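Side-chain contacts in 3-dehydroquinate dehydratase (Geobacillus kaustophilus, PDB 2YR1), which probably catalyses the cis-dehydration of 3-dehydroquinate to 3-dehydroshikimate, the third step of the chorismate pathway leading to the aromatic amino acids: residues K6-R11 with S139-V144; G71-A76 with A114-D119; L186-A191 with L203-M208. One frame throughout, in Å; residues are numbered along the deposited sequence.

Contact 1 of 3, residues K6-R11 with S139-V144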
loop_
_atom_site.group_PDB
_atom_site.type_symbol
_atom_site.label_atom_id
_atom_site.label_comp_id
_atom_site.label_asym_id
_atom_site.label_seq_id
_atom_site.Cartn_x
_atom_site.Cartn_y
_atom_site.Cartn_z
ATOM N N LYS A 6 -20.732 4.179 -8.353
ATOM C CA LYS A 6 -21.648 5.322 -8.328
ATOM C C LYS A 6 -21.487 6.169 -7.061
ATOM O O LYS A 6 -22.067 5.875 -6.010
ATOM C CB LYS A 6 -23.089 4.857 -8.461
ATOM C CG LYS A 6 -24.053 6.021 -8.643
ATOM C CD LYS A 6 -25.416 5.528 -9.101
ATOM C CE LYS A 6 -26.402 6.688 -9.235
ATOM N NZ LYS A 6 -27.477 6.618 -8.208
ATOM N N ALA A 7 -20.688 7.224 -7.163
ATOM C CA ALA A 7 -20.437 8.093 -6.027
ATOM C C ALA A 7 -21.737 8.604 -5.437
ATOM O O ALA A 7 -22.756 8.673 -6.115
ATOM C CB ALA A 7 -19.555 9.257 -6.434
ATOM N N ILE A 8 -21.685 8.947 -4.156
ATOM C CA ILE A 8 -22.840 9.446 -3.438
ATOM C C ILE A 8 -22.490 10.801 -2.841
ATOM O O ILE A 8 -21.396 11.015 -2.321
ATOM C CB ILE A 8 -23.238 8.462 -2.304
ATOM C CG1 ILE A 8 -23.939 7.233 -2.897
ATOM C CG2 ILE A 8 -24.089 9.164 -1.274
ATOM C CD1 ILE A 8 -25.258 7.513 -3.522
ATOM N N LYS A 9 -23.428 11.729 -2.927
ATOM C CA LYS A 9 -23.216 13.062 -2.403
ATOM C C LYS A 9 -23.820 13.172 -1.004
ATOM O O LYS A 9 -25.011 12.955 -0.821
ATOM C CB LYS A 9 -23.880 14.076 -3.337
ATOM C CG LYS A 9 -23.626 15.512 -2.958
ATOM C CD LYS A 9 -22.217 15.924 -3.280
ATOM C CE LYS A 9 -22.087 17.406 -3.101
ATOM N NZ LYS A 9 -23.195 18.094 -3.834
ATOM N N VAL A 10 -22.991 13.484 -0.013
ATOM C CA VAL A 10 -23.473 13.627 1.352
ATOM C C VAL A 10 -23.049 15.019 1.795
ATOM O O VAL A 10 -21.859 15.304 1.901
ATOM C CB VAL A 10 -22.872 12.526 2.282
ATOM C CG1 VAL A 10 -23.391 12.685 3.715
ATOM C CG2 VAL A 10 -23.249 11.139 1.762
ATOM N N ARG A 11 -24.037 15.895 1.989
ATOM C CA ARG A 11 -23.826 17.280 2.417
ATOM C C ARG A 11 -22.592 17.976 1.869
ATOM O O ARG A 11 -21.739 18.368 2.670
ATOM C CB ARG A 11 -23.679 17.397 3.940
ATOM C CG ARG A 11 -24.724 16.797 4.826
ATOM C CD ARG A 11 -24.260 17.028 6.259
ATOM N NE ARG A 11 -24.333 18.435 6.640
ATOM C CZ ARG A 11 -25.458 19.037 7.022
ATOM N NH1 ARG A 11 -26.582 18.347 7.079
ATOM N NH2 ARG A 11 -25.461 20.329 7.325
ATOM N N SER A 139 -33.992 10.960 5.482
ATOM C CA SER A 139 -32.968 11.227 4.479
ATOM C C SER A 139 -31.587 10.978 5.092
ATOM O O SER A 139 -30.661 11.754 4.907
ATOM C CB SER A 139 -33.065 12.673 3.979
ATOM O OG SER A 139 -34.373 12.967 3.499
ATOM N N VAL A 140 -31.467 9.893 5.837
ATOM C CA VAL A 140 -30.198 9.534 6.460
ATOM C C VAL A 140 -29.604 8.330 5.734
ATOM O O VAL A 140 -30.295 7.357 5.468
ATOM C CB VAL A 140 -30.379 9.154 7.945
ATOM C CG1 VAL A 140 -29.038 8.811 8.549
ATOM C CG2 VAL A 140 -31.031 10.303 8.716
ATOM N N TRP A 141 -28.321 8.407 5.417
ATOM C CA TRP A 141 -27.645 7.316 4.731
ATOM C C TRP A 141 -27.412 6.154 5.672
ATOM O O TRP A 141 -27.191 6.343 6.864
ATOM C CB TRP A 141 -26.324 7.792 4.159
ATOM C CG TRP A 141 -26.505 8.877 3.151
ATOM C CD1 TRP A 141 -26.384 10.219 3.356
ATOM C CD2 TRP A 141 -26.818 8.707 1.765
ATOM N NE1 TRP A 141 -26.587 10.896 2.179
ATOM C CE2 TRP A 141 -26.855 9.990 1.186
ATOM C CE3 TRP A 141 -27.067 7.590 0.955
ATOM C CZ2 TRP A 141 -27.130 10.193 -0.172
ATOM C CZ3 TRP A 141 -27.340 7.790 -0.396
ATOM C CH2 TRP A 141 -27.368 9.086 -0.944
ATOM N N LEU A 142 -27.472 4.945 5.132
ATOM C CA LEU A 142 -27.284 3.767 5.946
ATOM C C LEU A 142 -26.022 3.005 5.601
ATOM O O LEU A 142 -25.837 2.555 4.467
ATOM C CB LEU A 142 -28.483 2.825 5.823
ATOM C CG LEU A 142 -28.361 1.556 6.677
ATOM C CD1 LEU A 142 -28.350 1.964 8.134
ATOM C CD2 LEU A 142 -29.510 0.600 6.395
ATOM N N VAL A 143 -25.157 2.880 6.603
ATOM C CA VAL A 143 -23.922 2.132 6.480
ATOM C C VAL A 143 -24.185 0.801 7.192
ATOM O O VAL A 143 -24.561 0.793 8.364
ATOM C CB VAL A 143 -22.741 2.868 7.203
ATOM C CG1 VAL A 143 -21.479 2.011 7.162
ATOM C CG2 VAL A 143 -22.487 4.212 6.556
ATOM N N VAL A 144 -24.035 -0.320 6.502
ATOM C CA VAL A 144 -24.217 -1.596 7.159
ATOM C C VAL A 144 -22.851 -2.222 7.287
ATOM O O VAL A 144 -22.162 -2.468 6.285
ATOM C CB VAL A 144 -25.142 -2.522 6.405
ATOM C CG1 VAL A 144 -25.257 -3.867 7.166
ATOM C CG2 VAL A 144 -26.526 -1.855 6.291
#
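The N-terminal hairpin of strands 8-10 and 13-15 closes the end of the TIM barrel where its strands begin, as in other type I dehydroquinases, and I8 and V10 of its first strand settle on W141, the opening residue of barrel strand 141-148. The two short strand segments come no nearer than 10.6 Å between axes, so the space is bridged by side chains, and chiefly by the indole. Both aliphatic residues use the same face of that ring. The branch methyl CG2 of I8 sits 3.5 Å from the centroid of the six-membered ring, 19° off its normal, which identifies a CH-pi contact over the face. CG2 of V10 makes the equivalent contact with the five-membered ring, 3.7 Å from that centroid and 26° off the normal. The nearest atom pairs locate the methyls toward the rim: I8 CG2 is 3.3 Å from W141 CH2, and V10 CG2 is 3.4 Å from W141 NE1. I8 adds a second touch, CD1 lying 3.7 Å from W141 CH2. With its CG anti to the carbonyl carbon (chi1 -62°), W141 directs the indole toward the hairpin, against I8 and V10, and K9 O approaches W141 CZ2 obliquely at 3.5 Å. Around this patch V10 also packs on P80 and L117, and W141 on L117 and D171. Were W141 an alanine, the I8 and V10 methyls would probably lose their aromatic surface and a gap would open between hairpin and barrel. No hydrogen bond or salt bridge links the two segments; their cohesion is therefore dispersive, with weakly polarised methyl hydrogens meeting the pi cloud, and depends on how closely the methyls fit the ring.

Contact 2 of 3, residues G71-A76 with A114-D119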
loop_
_atom_site.group_PDB
_atom_site.type_symbol
_atom_site.label_atom_id
_atom_site.label_comp_id
_atom_site.label_asym_id
_atom_site.label_seq_id
_atom_site.Cartn_x
_atom_site.Cartn_y
_atom_site.Cartn_z
ATOM N N GLY A 71 -25.556 19.561 19.594
ATOM C CA GLY A 71 -24.374 20.362 19.861
ATOM C C GLY A 71 -23.240 20.099 18.883
ATOM O O GLY A 71 -22.671 21.029 18.310
ATOM N N LEU A 72 -22.906 18.830 18.691
ATOM C CA LEU A 72 -21.835 18.463 17.770
ATOM C C LEU A 72 -22.183 18.896 16.358
ATOM O O LEU A 72 -21.317 19.337 15.599
ATOM C CB LEU A 72 -21.581 16.954 17.837
ATOM C CG LEU A 72 -22.795 16.033 17.918
ATOM C CD1 LEU A 72 -23.281 15.692 16.520
ATOM C CD2 LEU A 72 -22.408 14.770 18.653
ATOM N N ARG A 73 -23.458 18.781 16.009
ATOM C CA ARG A 73 -23.916 19.197 14.696
ATOM C C ARG A 73 -23.582 20.669 14.549
ATOM O O ARG A 73 -23.292 21.151 13.456
ATOM C CB ARG A 73 -25.428 18.989 14.565
ATOM C CG ARG A 73 -26.088 19.835 13.475
ATOM C CD ARG A 73 -25.457 19.613 12.099
ATOM N NE ARG A 73 -25.892 18.371 11.466
ATOM C CZ ARG A 73 -25.145 17.668 10.618
ATOM N NH1 ARG A 73 -23.922 18.080 10.300
ATOM N NH2 ARG A 73 -25.624 16.555 10.082
ATOM N N ASN A 74 -23.609 21.381 15.668
ATOM C CA ASN A 74 -23.311 22.803 15.669
ATOM C C ASN A 74 -21.820 23.064 15.471
ATOM O O ASN A 74 -21.431 24.013 14.791
ATOM C CB ASN A 74 -23.764 23.432 16.988
ATOM C CG ASN A 74 -23.870 24.938 16.902
ATOM O OD1 ASN A 74 -23.907 25.630 17.921
ATOM N ND2 ASN A 74 -23.938 25.457 15.677
ATOM N N ILE A 75 -20.982 22.227 16.078
ATOM C CA ILE A 75 -19.539 22.389 15.956
ATOM C C ILE A 75 -19.109 21.961 14.565
ATOM O O ILE A 75 -18.255 22.586 13.943
ATOM C CB ILE A 75 -18.810 21.556 16.994
ATOM C CG1 ILE A 75 -19.233 22.009 18.394
ATOM C CG2 ILE A 75 -17.305 21.702 16.808
ATOM C CD1 ILE A 75 -18.649 21.172 19.516
ATOM N N ALA A 76 -19.689 20.873 14.078
ATOM C CA ALA A 76 -19.373 20.437 12.730
ATOM C C ALA A 76 -20.203 21.397 11.898
ATOM O O ALA A 76 -21.373 21.627 12.197
ATOM C CB ALA A 76 -19.840 19.008 12.506
ATOM N N ALA A 114 -29.797 15.896 13.179
ATOM C CA ALA A 114 -28.449 16.315 13.576
ATOM C C ALA A 114 -27.350 15.471 12.923
ATOM O O ALA A 114 -26.189 15.887 12.885
ATOM C CB ALA A 114 -28.310 16.250 15.098
ATOM N N ILE A 115 -27.716 14.288 12.426
ATOM C CA ILE A 115 -26.762 13.382 11.787
ATOM C C ILE A 115 -27.072 13.194 10.291
ATOM O O ILE A 115 -28.155 13.570 9.822
ATOM C CB ILE A 115 -26.757 12.024 12.505
ATOM C CG1 ILE A 115 -28.083 11.302 12.276
ATOM C CG2 ILE A 115 -26.545 12.233 14.002
ATOM C CD1 ILE A 115 -28.145 9.919 12.891
ATOM N N ASP A 116 -26.124 12.604 9.554
ATOM C CA ASP A 116 -26.250 12.395 8.103
ATOM C C ASP A 116 -26.150 10.922 7.704
ATOM O O ASP A 116 -26.745 10.480 6.710
ATOM C CB ASP A 116 -25.156 13.181 7.383
ATOM C CG ASP A 116 -25.113 14.640 7.808
ATOM O OD1 ASP A 116 -26.044 15.398 7.457
ATOM O OD2 ASP A 116 -24.150 15.036 8.497
ATOM N N LEU A 117 -25.374 10.174 8.477
ATOM C CA LEU A 117 -25.191 8.756 8.240
ATOM C C LEU A 117 -25.420 8.042 9.557
ATOM O O LEU A 117 -25.216 8.610 10.638
ATOM C CB LEU A 117 -23.758 8.428 7.801
ATOM C CG LEU A 117 -22.874 9.002 6.674
ATOM C CD1 LEU A 117 -23.131 8.304 5.364
ATOM C CD2 LEU A 117 -23.036 10.483 6.585
ATOM N N VAL A 118 -25.813 6.783 9.453
ATOM C CA VAL A 118 -26.014 5.927 10.610
ATOM C C VAL A 118 -25.372 4.572 10.298
ATOM O O VAL A 118 -25.611 4.007 9.232
ATOM C CB VAL A 118 -27.522 5.693 10.909
ATOM C CG1 VAL A 118 -27.669 4.643 11.953
ATOM C CG2 VAL A 118 -28.179 6.970 11.396
ATOM N N ASP A 119 -24.553 4.069 11.222
ATOM C CA ASP A 119 -23.898 2.777 11.075
ATOM C C ASP A 119 -24.708 1.723 11.843
ATOM O O ASP A 119 -25.009 1.897 13.024
ATOM C CB ASP A 119 -22.464 2.828 11.632
ATOM C CG ASP A 119 -21.740 1.480 11.529
ATOM O OD1 ASP A 119 -22.364 0.442 11.820
ATOM O OD2 ASP A 119 -20.543 1.452 11.170
#
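R73, in the last turn of helix 62-75, reaches D116, just before strand 117-121, through a salt bridge: R73 NH2 donates to D116 OD2 over 2.6 Å, and the N-H...O angle of 175° makes the bond nearly straight. The acceptor lies essentially in the guanidinium plane, at the edge of the group. On the acceptor side the geometry is less regular, since NH2 meets OD2 from above the carboxylate, 40° out of its plane, and the two flat groups are turned 55° against each other. Over one face of the guanidinium stands A114 O, 2.9 Å from R73 NE; the angle is too poor for a hydrogen bond, so this is a carbonyl laid on the face of a cation. Nearer the backbones, R73 CB and A114 CB touch at 4.0 Å. From there the chain leaves trans to the R73 amide nitrogen and then bends at chi2 and chi3, which folds it over A114 O before it meets the acid. In the second shell, D116 OD1 forms a salt bridge with R11 and OD2 accepts the backbone N of I81, at the start of the adjoining strand 81-84; P80 packs alongside. A buried carboxylate thus has two arginines and an amide as partners, which probably keeps it ionised and ties helix 62-75, the hairpin's R11 and two barrel strands to one charge.

Contact 3 of 3, residues L186-A191 with L203-M208; sequences LVLLQA and LITMAM
L188, T205 and A207 form the close side of this contact, in which helix 182-198 lies back along strand 203-207 within a beta-alpha-beta unit of the barrel. The short axes run 169° apart in direction and approach to 8.3 Å. One leucine does nearly all the work: with CG anti to the backbone N (chi1 174°), L188 forks over the strand. Its CD2 faces A207 CB at 3.9 Å, although the exact place of CD2 is doubtful because it sits too near M206 C. L188 CD1 lies 4.2 Å from T205 CB, the two side chains passing each other in opposite directions. T205 OG1 is hydrogen-bonded to T192 OG1, farther along the helix. The other side of the helix is looser toward the strand. V187 and Q190 are partly exposed, their side chains no nearer to it than 8.6 Å and 9.9 Å. L186 and L189 instead pack against F222 and L186 of the second subunit. M206 turns the opposite way from T205, its side chain about 4 Å from that of K174, the predicted Schiff-base lysine. No hydrogen bond crosses the contact; the leucine methyls lie on side-chain carbons and on the strand's backbone, so cohesion comes mainly from buried hydrocarbon.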
loop_
_atom_site.group_PDB
_atom_site.type_symbol
_atom_site.label_atom_id
_atom_site.label_comp_id
_atom_site.label_asym_id
_atom_site.label_seq_id
_atom_site.Cartn_x
_atom_site.Cartn_y
_atom_site.Cartn_z
ATOM N N LEU A 186 -3.628 -8.919 2.584
ATOM C CA LEU A 186 -3.909 -9.067 1.158
ATOM C C LEU A 186 -5.316 -9.691 0.972
ATOM O O LEU A 186 -6.018 -9.341 0.045
ATOM C CB LEU A 186 -2.816 -9.927 0.504
ATOM C CG LEU A 186 -1.405 -9.296 0.505
ATOM C CD1 LEU A 186 -0.438 -10.212 -0.225
ATOM C CD2 LEU A 186 -1.430 -7.916 -0.177
ATOM N N VAL A 187 -5.717 -10.617 1.850
ATOM C CA VAL A 187 -7.068 -11.192 1.771
ATOM C C VAL A 187 -8.118 -10.044 1.854
ATOM O O VAL A 187 -9.078 -9.974 1.062
ATOM C CB VAL A 187 -7.308 -12.185 2.932
ATOM C CG1 VAL A 187 -8.773 -12.489 3.082
ATOM C CG2 VAL A 187 -6.521 -13.448 2.674
ATOM N N LEU A 188 -7.931 -9.139 2.809
ATOM C CA LEU A 188 -8.855 -8.015 2.950
ATOM C C LEU A 188 -8.900 -7.136 1.693
ATOM O O LEU A 188 -9.970 -6.655 1.298
ATOM C CB LEU A 188 -8.491 -7.129 4.137
ATOM C CG LEU A 188 -9.454 -5.933 4.063
ATOM C CD1 LEU A 188 -10.747 -6.303 4.755
ATOM C CD2 LEU A 188 -8.856 -4.688 4.620
ATOM N N LEU A 189 -7.750 -6.897 1.074
ATOM C CA LEU A 189 -7.734 -6.066 -0.141
ATOM C C LEU A 189 -8.371 -6.821 -1.311
ATOM O O LEU A 189 -9.115 -6.248 -2.113
ATOM C CB LEU A 189 -6.295 -5.661 -0.490
ATOM C CG LEU A 189 -5.591 -4.759 0.530
ATOM C CD1 LEU A 189 -4.177 -4.444 0.049
ATOM C CD2 LEU A 189 -6.383 -3.476 0.725
ATOM N N GLN A 190 -8.092 -8.115 -1.403
ATOM C CA GLN A 190 -8.661 -8.930 -2.484
ATOM C C GLN A 190 -10.180 -8.926 -2.385
ATOM O O GLN A 190 -10.878 -8.816 -3.386
ATOM C CB GLN A 190 -8.175 -10.377 -2.383
ATOM C CG GLN A 190 -6.681 -10.562 -2.496
ATOM C CD GLN A 190 -6.217 -11.852 -1.830
ATOM O OE1 GLN A 190 -6.748 -12.933 -2.113
ATOM N NE2 GLN A 190 -5.224 -11.746 -0.941
ATOM N N ALA A 191 -10.703 -9.109 -1.179
ATOM C CA ALA A 191 -12.151 -9.110 -1.007
ATOM C C ALA A 191 -12.731 -7.744 -1.371
ATOM O O ALA A 191 -13.838 -7.654 -1.901
ATOM C CB ALA A 191 -12.529 -9.457 0.439
ATOM N N LEU A 203 -17.993 1.042 -0.755
ATOM C CA LEU A 203 -17.484 0.072 0.204
ATOM C C LEU A 203 -16.487 0.739 1.157
ATOM O O LEU A 203 -15.756 1.654 0.767
ATOM C CB LEU A 203 -16.738 -1.025 -0.558
ATOM C CG LEU A 203 -17.343 -2.361 -0.972
ATOM C CD1 LEU A 203 -18.837 -2.264 -1.155
ATOM C CD2 LEU A 203 -16.632 -2.830 -2.227
ATOM N N ILE A 204 -16.468 0.285 2.404
ATOM C CA ILE A 204 -15.501 0.788 3.390
ATOM C C ILE A 204 -14.888 -0.441 3.989
ATOM O O ILE A 204 -15.583 -1.232 4.630
ATOM C CB ILE A 204 -16.139 1.569 4.542
ATOM C CG1 ILE A 204 -16.916 2.769 4.010
ATOM C CG2 ILE A 204 -15.048 2.048 5.529
ATOM C CD1 ILE A 204 -17.714 3.474 5.110
ATOM N N THR A 205 -13.587 -0.622 3.786
ATOM C CA THR A 205 -12.925 -1.785 4.345
ATOM C C THR A 205 -11.617 -1.376 4.997
ATOM O O THR A 205 -11.032 -0.332 4.664
ATOM C CB THR A 205 -12.584 -2.859 3.270
ATOM O OG1 THR A 205 -11.587 -2.347 2.388
ATOM C CG2 THR A 205 -13.825 -3.287 2.471
ATOM N N MET A 206 -11.166 -2.202 5.933
ATOM C CA MET A 206 -9.901 -1.972 6.618
ATOM C C MET A 206 -9.428 -3.202 7.387
ATOM O O MET A 206 -10.231 -4.044 7.812
ATOM C CB MET A 206 -9.994 -0.785 7.604
ATOM C CG MET A 206 -11.074 -0.917 8.675
ATOM S SD MET A 206 -12.681 -0.302 8.097
ATOM C CE MET A 206 -12.554 1.453 8.448
ATOM N N ALA A 207 -8.114 -3.316 7.508
ATOM C CA ALA A 207 -7.483 -4.355 8.317
ATOM C C ALA A 207 -6.978 -3.424 9.426
ATOM O O ALA A 207 -6.353 -2.389 9.142
ATOM C CB ALA A 207 -6.304 -5.003 7.584
ATOM N N MET A 208 -7.281 -3.760 10.671
ATOM C CA MET A 208 -6.887 -2.933 11.811
ATOM C C MET A 208 -5.470 -3.260 12.240
ATOM O O MET A 208 -4.822 -4.087 11.615
ATOM C CB MET A 208 -7.864 -3.188 12.953
ATOM C CG MET A 208 -9.309 -2.910 12.543
ATOM S SD MET A 208 -10.475 -3.249 13.860
ATOM C CE MET A 208 -10.679 -5.049 13.641
#

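Overall arrangement
All three contacts reach the parallel barrel sheet. Contacts 1 and 2, with centres 14 Å apart, touch through neighbouring strands 141-148 and 117-121, where W141 N is 2.9 Å from D116 O in a probable hydrogen bond. Contact 3, on barrel strand 203-207, lies 20 Å from contact 1 and 27 Å from contact 2, centre to centre, and touches neither. Along the chain, contact 2 is nested within the loop that contact 1 closes, and contact 3 follows both. Contacts 1 and 2 thus join the hairpin and helix 62-75 to the strand starts, whereas contact 3, on the opposite side of the chain's centre from contact 2, joins helix 182-198 to its strand beside the second subunit.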